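Local coordinates for initiator protein NS1 (Murine minute virus, PDB 4R94), which nicks viral DNA through its N-terminal nickase domain, the part crystallised here, and as a whole protein unwinds DNA to initiate and direct parvovirus replication, at residues Val116-Gly121 and Trp126-Leu131; Lys215-Ser220 and Gly226-Ser231; Lys135-Ser138 and Trp144-Arg147. One frame throughout, in Å; residues are numbered along the deposited sequence.

Contact 1 of 3, residues Val116-Gly121 and Trp126-Leu131; sequences VQHEWG and WHCHVL. With MG (magnesium ion), chain B.
Glu119, His127 and His129 converge on one magnesium ion from the same face of an antiparallel beta hairpin. His127, Cys128 and His129 match the RCR-2 motif of rolling-circle nickases. The carboxylate crosses the His129 ring with the two planes 66° apart. Glu119 OE1 sits 2.1 Å from the magnesium, and NE2 of each histidine completes the protein half of the shell; three waters bring the ligands to six. OE1 also lies 3.0 Å from His129 NE2, a closeness that comes from sharing the metal and not from a hydrogen bond. The ring of His127 reaches the ion because CG stands between the backbone N and the carbonyl carbon (chi1 59°). Its ND1 is tied to Gly125 O, which helps fix the ring's rotation. Glu119 OE2 turns from the metal. It takes a bond from Gln117 NE2 with its anti lone pair and forms a salt bridge with Lys214.

The other face of the hairpin packs toward helix 81-104. There Cys128 SG stands over the centre of the His118 ring, 3.6 Å from its centroid, while Val116 CG1 touches the same sulfur. His118 NE2 is hydrogen-bonded to Asp91 OD1. At the ring's other nitrogen, Trp126 NE1 donates to His118 ND1 at 3.0 Å, lying within 5° of both ring planes.

Contact 2 of 3, residues Lys215-Ser220 and Gly226-Ser231; sequences KKISTS and GYFLSS
The Phe228 ring carries Ile217 CD1 on one face. The methyl sits almost exactly over the centre, 3.5 Å from the centroid and 6° off the ring normal, in a clear CH-pi contact. Ile217 CG2 reaches the CE1 corner of the same ring. CG1 of Ile217 lies anti to the carbonyl carbon (chi1 -65°), which carries CD1 across the Gly226 carbonyl and onto the ring. The Tyr227 ring meets segment 215-220 at a slant. Its CD1-CE1 side runs along the backbone of Lys215 and Lys216, with CE1 3.4 Å from Lys216 N. The Lys216 side chain bends at chi2 and lays CD against the ring, 3.6 Å from Tyr227 CZ. Arg245 makes a cation-pi contact with this ring.

The loop of 215-220 comes just after the RCR-3 motif, which holds the nuclease tyrosine Tyr210. It is joined to the start of strand 227-232, a member of the central antiparallel sheet, by a single backbone bridge. Tyr227 N donates to Lys215 O at 2.9 Å. Tyr227 O in turn accepts from Ile217 N in a nearly straight bond of 176°. Gly226 CA lies 3.1 Å from Lys215 O, so the two backbones run close together at this point. Beyond the bridge, Lys216 CE comes within 3.5 Å of Phe228 O, and the Lys216 ammonium makes a cation-pi contact with Trp67.

Contact 3 of 3, residues Lys135-Ser138 and Trp144-Arg147; sequences KDFS and WWRR
Phe137 lays the CE2 corner of its ring over one face of the Trp145 indole. The atom stands 3.2 Å above the indole plane and is displaced toward the rim. Its nearest partner is Trp145 CZ2, at 3.3 Å from Phe137 CE2. Phe137 CZ is the next closest atom of the phenyl ring, 3.7 Å from Trp145 CZ2. The ring planes are 32° apart and the centroids of the phenyl and the six-membered ring 5.1 Å apart, so the pair is oblique. The two side chains as a whole cross at about a right angle. Phe137 holds CG anti to its carbonyl carbon (chi1 -64°), and this swings the ring out from the loop to the helix. The opposite face of the indole is taken by Trp144 CZ3, offset toward the rim, from the preceding residue of the helix.

The contact joins the loop that follows strand 125-134 to the first part of helix 142-160. It is a local strand-to-helix connection of the nickase domain and lies away from the metal site. Leu102 of helix 81-104 touches both rings, and Phe26 of strand 24-31 packs against them too. The pair therefore belongs to an apolar cluster between helix and sheet.

One water bridges Trp145 NE1 and the carbonyl oxygen of Asp136. It lies in the plane of the indole, accepts from Trp145 NE1 at 2.9 Å, and donates to Asp136 O at 3.1 Å. The indole N-H is thus satisfied through solvent, while direct contact between the segments rests on van der Waals and aromatic packing. The contact between the two segments is therefore mainly apolar, with a single water carrying the polar link between the indole N-H and the loop backbone.

Overall arrangement
Contacts 1 and 2 are neighbours, with centres about 10 Å apart. Strands 112-121 and 227-232 pair in the central sheet, and Phe228 N probably bonds to His118 O at 2.8 Å. Gln117 OE1 and Ser230 OG make a second probable bond between them. Contact 1 holds the magnesium; its Glu119 side chain is about 5 Å from that of the nuclease tyrosine Tyr210. In contact 2 the Tyr227 side chain is about 8 Å from the ion. Contact 3 follows contact 1 along the chain, through strand 125-134, yet its centre is about 19 Å away. Contacts 2 and 3 lie on opposite sides of the chain's centre, about 14 Å apart at their nearest atoms.

Contact 1 of 3, residues Val116-Gly121 and Trp126-Leu131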
loop_
_atom_site.group_PDB
_atom_site.type_symbol
_atom_site.label_atom_id
_atom_site.label_comp_id
_atom_site.label_asym_id
_atom_site.label_seq_id
_atom_site.Cartn_x
_atom_site.Cartn_y
_atom_site.Cartn_z
ATOM N N VAL A 116 3.462 -2.777 3.709
ATOM C CA VAL A 116 2.857 -2.159 2.546
ATOM C C VAL A 116 3.398 -2.828 1.286
ATOM O O VAL A 116 4.609 -3.045 1.185
ATOM C CB VAL A 116 3.177 -0.640 2.564
ATOM C CG1 VAL A 116 2.931 0.014 1.215
ATOM C CG2 VAL A 116 2.390 0.040 3.693
ATOM N N GLN A 117 2.535 -3.204 0.338
ATOM C CA GLN A 117 3.022 -3.749 -0.935
ATOM C C GLN A 117 2.198 -3.272 -2.125
ATOM O O GLN A 117 0.977 -3.518 -2.218
ATOM C CB GLN A 117 3.040 -5.281 -0.922
ATOM C CG GLN A 117 3.504 -5.865 -2.256
ATOM C CD GLN A 117 4.149 -7.232 -2.074
ATOM O OE1 GLN A 117 5.149 -7.359 -1.367
ATOM N NE2 GLN A 117 3.596 -8.249 -2.728
ATOM N N HIS A 118 2.877 -2.589 -3.036
ATOM C CA HIS A 118 2.257 -2.114 -4.269
ATOM C C HIS A 118 2.288 -3.196 -5.319
ATOM O O HIS A 118 3.339 -3.794 -5.555
ATOM C CB HIS A 118 2.980 -0.894 -4.824
ATOM C CG HIS A 118 2.956 0.284 -3.901
ATOM N ND1 HIS A 118 2.053 1.307 -4.038
ATOM C CD2 HIS A 118 3.719 0.574 -2.822
ATOM C CE1 HIS A 118 2.278 2.208 -3.089
ATOM N NE2 HIS A 118 3.273 1.775 -2.334
ATOM N N GLU A 119 1.148 -3.403 -5.964
ATOM C CA GLU A 119 0.977 -4.456 -6.960
ATOM C C GLU A 119 0.216 -3.979 -8.198
ATOM O O GLU A 119 -0.344 -2.875 -8.238
ATOM C CB GLU A 119 0.242 -5.659 -6.353
ATOM C CG GLU A 119 0.957 -6.286 -5.164
ATOM C CD GLU A 119 0.276 -7.542 -4.643
ATOM O OE1 GLU A 119 -0.927 -7.760 -4.925
ATOM O OE2 GLU A 119 0.958 -8.291 -3.924
ATOM N N TRP A 120 0.195 -4.840 -9.216
ATOM C CA TRP A 120 -0.534 -4.550 -10.437
ATOM C C TRP A 120 -1.417 -5.734 -10.739
ATOM O O TRP A 120 -0.926 -6.808 -11.068
ATOM C CB TRP A 120 0.411 -4.286 -11.608
ATOM C CG TRP A 120 -0.306 -3.817 -12.829
ATOM C CD1 TRP A 120 -0.886 -4.591 -13.801
ATOM C CD2 TRP A 120 -0.522 -2.461 -13.210
ATOM N NE1 TRP A 120 -1.455 -3.788 -14.762
ATOM C CE2 TRP A 120 -1.241 -2.475 -14.425
ATOM C CE3 TRP A 120 -0.179 -1.235 -12.643
ATOM C CZ2 TRP A 120 -1.626 -1.303 -15.077
ATOM C CZ3 TRP A 120 -0.554 -0.068 -13.294
ATOM C CH2 TRP A 120 -1.270 -0.112 -14.500
ATOM N N GLY A 121 -2.716 -5.538 -10.593
ATOM C CA GLY A 121 -3.660 -6.615 -10.827
ATOM C C GLY A 121 -4.029 -6.720 -12.292
ATOM O O GLY A 121 -4.050 -5.724 -13.013
ATOM N N TRP A 126 -3.001 -0.866 -10.741
ATOM C CA TRP A 126 -2.267 -0.508 -9.521
ATOM C C TRP A 126 -3.158 -0.571 -8.299
ATOM O O TRP A 126 -4.288 -0.087 -8.309
ATOM C CB TRP A 126 -1.645 0.896 -9.601
ATOM C CG TRP A 126 -1.134 1.280 -8.242
ATOM C CD1 TRP A 126 0.085 0.961 -7.704
ATOM C CD2 TRP A 126 -1.851 1.994 -7.228
ATOM N NE1 TRP A 126 0.174 1.455 -6.420
ATOM C CE2 TRP A 126 -1.004 2.082 -6.101
ATOM C CE3 TRP A 126 -3.118 2.585 -7.168
ATOM C CZ2 TRP A 126 -1.397 2.724 -4.912
ATOM C CZ3 TRP A 126 -3.506 3.226 -5.992
ATOM C CH2 TRP A 126 -2.645 3.284 -4.880
ATOM N N HIS A 127 -2.628 -1.163 -7.232
ATOM C CA HIS A 127 -3.271 -1.100 -5.925
ATOM C C HIS A 127 -2.213 -1.327 -4.868
ATOM O O HIS A 127 -1.105 -1.757 -5.180
ATOM C CB HIS A 127 -4.397 -2.123 -5.797
ATOM C CG HIS A 127 -3.962 -3.538 -5.986
ATOM N ND1 HIS A 127 -3.603 -4.055 -7.217
ATOM C CD2 HIS A 127 -3.836 -4.552 -5.100
ATOM C CE1 HIS A 127 -3.295 -5.332 -7.077
ATOM N NE2 HIS A 127 -3.415 -5.657 -5.802
ATOM N N CYS A 128 -2.551 -1.040 -3.618
ATOM C CA CYS A 128 -1.566 -1.140 -2.554
ATOM C C CYS A 128 -2.155 -1.862 -1.351
ATOM O O CYS A 128 -3.114 -1.396 -0.735
ATOM C CB CYS A 128 -1.062 0.270 -2.192
ATOM S SG CYS A 128 0.246 0.238 -0.973
ATOM N N HIS A 129 -1.599 -3.030 -1.051
ATOM C CA HIS A 129 -1.963 -3.767 0.142
ATOM C C HIS A 129 -1.327 -3.160 1.380
ATOM O O HIS A 129 -0.145 -2.820 1.381
ATOM C CB HIS A 129 -1.521 -5.216 0.021
ATOM C CG HIS A 129 -2.246 -5.967 -1.037
ATOM N ND1 HIS A 129 -3.392 -6.680 -0.774
ATOM C CD2 HIS A 129 -1.987 -6.122 -2.356
ATOM C CE1 HIS A 129 -3.808 -7.260 -1.888
ATOM N NE2 HIS A 129 -2.978 -6.931 -2.864
ATOM N N VAL A 130 -2.123 -3.036 2.426
ATOM C CA VAL A 130 -1.617 -2.651 3.736
ATOM C C VAL A 130 -2.071 -3.629 4.807
ATOM O O VAL A 130 -3.269 -3.861 4.983
ATOM C CB VAL A 130 -2.077 -1.241 4.134
ATOM C CG1 VAL A 130 -1.525 -0.880 5.530
ATOM C CG2 VAL A 130 -1.663 -0.243 3.081
ATOM N N LEU A 131 -1.108 -4.182 5.535
ATOM C CA LEU A 131 -1.417 -4.917 6.758
ATOM C C LEU A 131 -1.039 -4.025 7.922
ATOM O O LEU A 131 0.061 -3.478 7.935
ATOM C CB LEU A 131 -0.637 -6.236 6.826
ATOM C CG LEU A 131 -0.821 -7.206 5.656
ATOM C CD1 LEU A 131 -0.022 -8.495 5.931
ATOM C CD2 LEU A 131 -2.300 -7.499 5.401
HETATM MG MG MG B . -2.999 -7.708 -4.932
HETATM O O HOH W 1 -5.104 -7.897 -4.951
HETATM O O HOH W 2 -2.720 -8.413 -6.939
HETATM O O HOH W 3 -3.038 -9.621 -4.193
#

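Contact 2 of 3, residues Lys215-Ser220 and Gly226-Ser231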
loop_
_atom_site.group_PDB
_atom_site.type_symbol
_atom_site.label_atom_id
_atom_site.label_comp_id
_atom_site.label_asym_id
_atom_site.label_seq_id
_atom_site.Cartn_x
_atom_site.Cartn_y
_atom_site.Cartn_z
ATOM N N LYS A 215 6.022 -12.039 -8.106
ATOM C CA LYS A 215 7.080 -11.716 -9.068
ATOM C C LYS A 215 7.280 -10.205 -9.237
ATOM O O LYS A 215 6.315 -9.447 -9.301
ATOM C CB LYS A 215 6.761 -12.345 -10.429
ATOM C CG LYS A 215 7.819 -12.075 -11.497
ATOM C CD LYS A 215 7.752 -13.102 -12.623
ATOM C CE LYS A 215 8.809 -12.832 -13.687
ATOM N NZ LYS A 215 8.896 -13.956 -14.665
ATOM N N LYS A 216 8.537 -9.774 -9.317
ATOM C CA LYS A 216 8.874 -8.356 -9.434
ATOM C C LYS A 216 8.527 -7.812 -10.810
ATOM O O LYS A 216 8.903 -8.380 -11.843
ATOM C CB LYS A 216 10.365 -8.140 -9.134
ATOM C CG LYS A 216 10.896 -6.706 -9.316
ATOM C CD LYS A 216 10.500 -5.813 -8.163
ATOM C CE LYS A 216 11.206 -4.444 -8.232
ATOM N NZ LYS A 216 12.635 -4.534 -7.808
ATOM N N ILE A 217 7.794 -6.707 -10.821
ATOM C CA ILE A 217 7.505 -6.004 -12.066
ATOM C C ILE A 217 8.767 -5.334 -12.611
ATOM O O ILE A 217 9.419 -4.544 -11.919
ATOM C CB ILE A 217 6.401 -4.951 -11.864
ATOM C CG1 ILE A 217 5.081 -5.641 -11.505
ATOM C CG2 ILE A 217 6.269 -4.040 -13.098
ATOM C CD1 ILE A 217 4.021 -4.671 -10.992
ATOM N N SER A 218 9.105 -5.636 -13.861
ATOM C CA SER A 218 10.334 -5.114 -14.457
ATOM C C SER A 218 10.099 -4.488 -15.827
ATOM O O SER A 218 11.039 -4.052 -16.488
ATOM C CB SER A 218 11.363 -6.235 -14.582
ATOM O OG SER A 218 10.798 -7.321 -15.293
ATOM N N THR A 219 8.840 -4.454 -16.247
ATOM C CA THR A 219 8.481 -3.989 -17.579
ATOM C C THR A 219 7.256 -3.091 -17.547
ATOM O O THR A 219 6.492 -3.096 -16.584
ATOM C CB THR A 219 8.178 -5.177 -18.530
ATOM O OG1 THR A 219 7.019 -5.877 -18.059
ATOM C CG2 THR A 219 9.344 -6.148 -18.594
ATOM N N SER A 220 7.074 -2.320 -18.610
ATOM C CA SER A 220 5.791 -1.687 -18.871
ATOM C C SER A 220 5.284 -2.191 -20.222
ATOM O O SER A 220 6.006 -2.122 -21.215
ATOM C CB SER A 220 5.905 -0.168 -18.850
ATOM O OG SER A 220 6.108 0.312 -17.528
ATOM N N GLY A 226 2.080 -8.880 -10.499
ATOM C CA GLY A 226 3.416 -8.616 -9.989
ATOM C C GLY A 226 3.420 -7.523 -8.930
ATOM O O GLY A 226 2.425 -6.828 -8.752
ATOM N N TYR A 227 4.530 -7.390 -8.215
ATOM C CA TYR A 227 4.660 -6.315 -7.221
ATOM C C TYR A 227 5.689 -5.288 -7.686
ATOM O O TYR A 227 6.651 -5.606 -8.404
ATOM C CB TYR A 227 5.055 -6.878 -5.839
ATOM C CG TYR A 227 6.529 -7.260 -5.719
ATOM C CD1 TYR A 227 6.987 -8.499 -6.167
ATOM C CD2 TYR A 227 7.458 -6.382 -5.163
ATOM C CE1 TYR A 227 8.326 -8.841 -6.078
ATOM C CE2 TYR A 227 8.795 -6.721 -5.053
ATOM C CZ TYR A 227 9.225 -7.952 -5.521
ATOM O OH TYR A 227 10.559 -8.300 -5.437
ATOM N N PHE A 228 5.478 -4.044 -7.273
ATOM C CA PHE A 228 6.416 -2.958 -7.544
ATOM C C PHE A 228 7.445 -2.775 -6.436
ATOM O O PHE A 228 8.636 -2.649 -6.685
ATOM C CB PHE A 228 5.689 -1.625 -7.699
ATOM C CG PHE A 228 4.867 -1.488 -8.953
ATOM C CD1 PHE A 228 5.467 -1.185 -10.171
ATOM C CD2 PHE A 228 3.483 -1.574 -8.895
ATOM C CE1 PHE A 228 4.694 -1.013 -11.317
ATOM C CE2 PHE A 228 2.706 -1.415 -10.024
ATOM C CZ PHE A 228 3.313 -1.132 -11.246
ATOM N N LEU A 229 6.952 -2.737 -5.206
ATOM C CA LEU A 229 7.653 -2.103 -4.105
ATOM C C LEU A 229 6.983 -2.561 -2.821
ATOM O O LEU A 229 5.749 -2.630 -2.770
ATOM C CB LEU A 229 7.565 -0.562 -4.241
ATOM C CG LEU A 229 8.263 0.353 -3.241
ATOM C CD1 LEU A 229 9.736 0.438 -3.596
ATOM C CD2 LEU A 229 7.645 1.752 -3.249
ATOM N N SER A 230 7.770 -2.878 -1.796
ATOM C CA SER A 230 7.220 -3.224 -0.491
ATOM C C SER A 230 7.969 -2.506 0.608
ATOM O O SER A 230 9.104 -2.062 0.407
ATOM C CB SER A 230 7.277 -4.735 -0.239
ATOM O OG SER A 230 6.733 -5.433 -1.334
ATOM N N SER A 231 7.345 -2.401 1.772
ATOM C CA SER A 231 8.018 -1.830 2.938
ATOM C C SER A 231 7.328 -2.249 4.216
ATOM O O SER A 231 6.170 -2.658 4.205
ATOM C CB SER A 231 8.053 -0.308 2.866
ATOM O OG SER A 231 6.748 0.233 2.707
HETATM O O HOH W 4 11.320 -3.778 -4.813
#

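Contact 3 of 3, residues Lys135-Ser138 and Trp144-Arg147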
loop_
_atom_site.group_PDB
_atom_site.type_symbol
_atom_site.label_atom_id
_atom_site.label_comp_id
_atom_site.label_asym_id
_atom_site.label_seq_id
_atom_site.Cartn_x
_atom_site.Cartn_y
_atom_site.Cartn_z
ATOM N N LYS A 135 -1.017 -3.674 19.587
ATOM C CA LYS A 135 -1.719 -3.752 20.866
ATOM C C LYS A 135 -2.900 -2.776 20.966
ATOM O O LYS A 135 -3.900 -3.074 21.622
ATOM C CB LYS A 135 -0.734 -3.519 22.019
ATOM C CG LYS A 135 -0.049 -2.164 22.014
ATOM C CD LYS A 135 0.838 -1.997 23.240
ATOM C CE LYS A 135 1.391 -0.581 23.351
ATOM N NZ LYS A 135 0.312 0.429 23.559
ATOM N N ASP A 136 -2.812 -1.629 20.296
ATOM C CA ASP A 136 -3.893 -0.647 20.365
ATOM C C ASP A 136 -4.995 -0.919 19.341
ATOM O O ASP A 136 -5.897 -0.099 19.166
ATOM C CB ASP A 136 -3.345 0.769 20.165
ATOM C CG ASP A 136 -2.220 1.097 21.127
ATOM O OD1 ASP A 136 -2.491 1.203 22.343
ATOM O OD2 ASP A 136 -1.069 1.247 20.666
ATOM N N PHE A 137 -4.923 -2.070 18.671
ATOM C CA PHE A 137 -5.891 -2.429 17.632
ATOM C C PHE A 137 -6.756 -3.615 18.058
ATOM O O PHE A 137 -6.241 -4.591 18.596
ATOM C CB PHE A 137 -5.184 -2.799 16.322
ATOM C CG PHE A 137 -4.408 -1.678 15.686
ATOM C CD1 PHE A 137 -3.222 -1.225 16.240
ATOM C CD2 PHE A 137 -4.834 -1.123 14.491
ATOM C CE1 PHE A 137 -2.497 -0.203 15.634
ATOM C CE2 PHE A 137 -4.118 -0.110 13.884
ATOM C CZ PHE A 137 -2.948 0.355 14.457
ATOM N N SER A 138 -8.060 -3.527 17.805
ATOM C CA SER A 138 -8.968 -4.656 18.011
ATOM C C SER A 138 -9.920 -4.814 16.823
ATOM O O SER A 138 -10.276 -3.836 16.176
ATOM C CB SER A 138 -9.763 -4.493 19.314
ATOM O OG SER A 138 -10.435 -3.244 19.365
ATOM N N TRP A 144 -14.375 1.273 11.329
ATOM C CA TRP A 144 -13.991 2.653 11.591
ATOM C C TRP A 144 -12.674 2.995 10.900
ATOM O O TRP A 144 -12.544 4.068 10.301
ATOM C CB TRP A 144 -13.872 2.903 13.097
ATOM C CG TRP A 144 -13.507 4.313 13.472
ATOM C CD1 TRP A 144 -14.369 5.336 13.754
ATOM C CD2 TRP A 144 -12.185 4.848 13.631
ATOM N NE1 TRP A 144 -13.666 6.473 14.076
ATOM C CE2 TRP A 144 -12.324 6.201 14.011
ATOM C CE3 TRP A 144 -10.901 4.317 13.489
ATOM C CZ2 TRP A 144 -11.226 7.025 14.245
ATOM C CZ3 TRP A 144 -9.813 5.134 13.728
ATOM C CH2 TRP A 144 -9.982 6.475 14.100
ATOM N N TRP A 145 -11.712 2.078 10.976
ATOM C CA TRP A 145 -10.407 2.309 10.361
ATOM C C TRP A 145 -10.565 2.455 8.853
ATOM O O TRP A 145 -9.995 3.375 8.256
ATOM C CB TRP A 145 -9.426 1.172 10.701
ATOM C CG TRP A 145 -8.498 1.531 11.836
ATOM C CD1 TRP A 145 -8.744 1.383 13.173
ATOM C CD2 TRP A 145 -7.196 2.117 11.726
ATOM N NE1 TRP A 145 -7.663 1.832 13.902
ATOM C CE2 TRP A 145 -6.702 2.289 13.035
ATOM C CE3 TRP A 145 -6.393 2.507 10.641
ATOM C CZ2 TRP A 145 -5.446 2.846 13.295
ATOM C CZ3 TRP A 145 -5.143 3.048 10.899
ATOM C CH2 TRP A 145 -4.681 3.215 12.218
ATOM N N ARG A 146 -11.342 1.567 8.229
ATOM C CA ARG A 146 -11.539 1.667 6.780
ATOM C C ARG A 146 -12.173 2.996 6.400
ATOM O O ARG A 146 -11.765 3.633 5.426
ATOM C CB ARG A 146 -12.402 0.526 6.242
ATOM C CG ARG A 146 -12.400 0.439 4.701
ATOM C CD ARG A 146 -13.767 0.027 4.129
ATOM N NE ARG A 146 -14.768 1.065 4.367
ATOM C CZ ARG A 146 -14.875 2.186 3.656
ATOM N NH1 ARG A 146 -14.037 2.421 2.655
ATOM N NH2 ARG A 146 -15.817 3.084 3.948
ATOM N N ARG A 147 -13.170 3.422 7.164
ATOM C CA ARG A 147 -13.832 4.688 6.857
ATOM C C ARG A 147 -12.890 5.888 6.978
ATOM O O ARG A 147 -12.853 6.742 6.089
ATOM C CB ARG A 147 -15.046 4.889 7.762
ATOM C CG ARG A 147 -15.777 6.191 7.473
ATOM C CD ARG A 147 -17.133 6.225 8.153
ATOM N NE ARG A 147 -17.029 5.933 9.581
ATOM C CZ ARG A 147 -16.708 6.835 10.504
ATOM N NH1 ARG A 147 -16.456 8.088 10.150
ATOM N NH2 ARG A 147 -16.637 6.485 11.781
HETATM O O HOH W 5 -7.376 1.247 16.765
#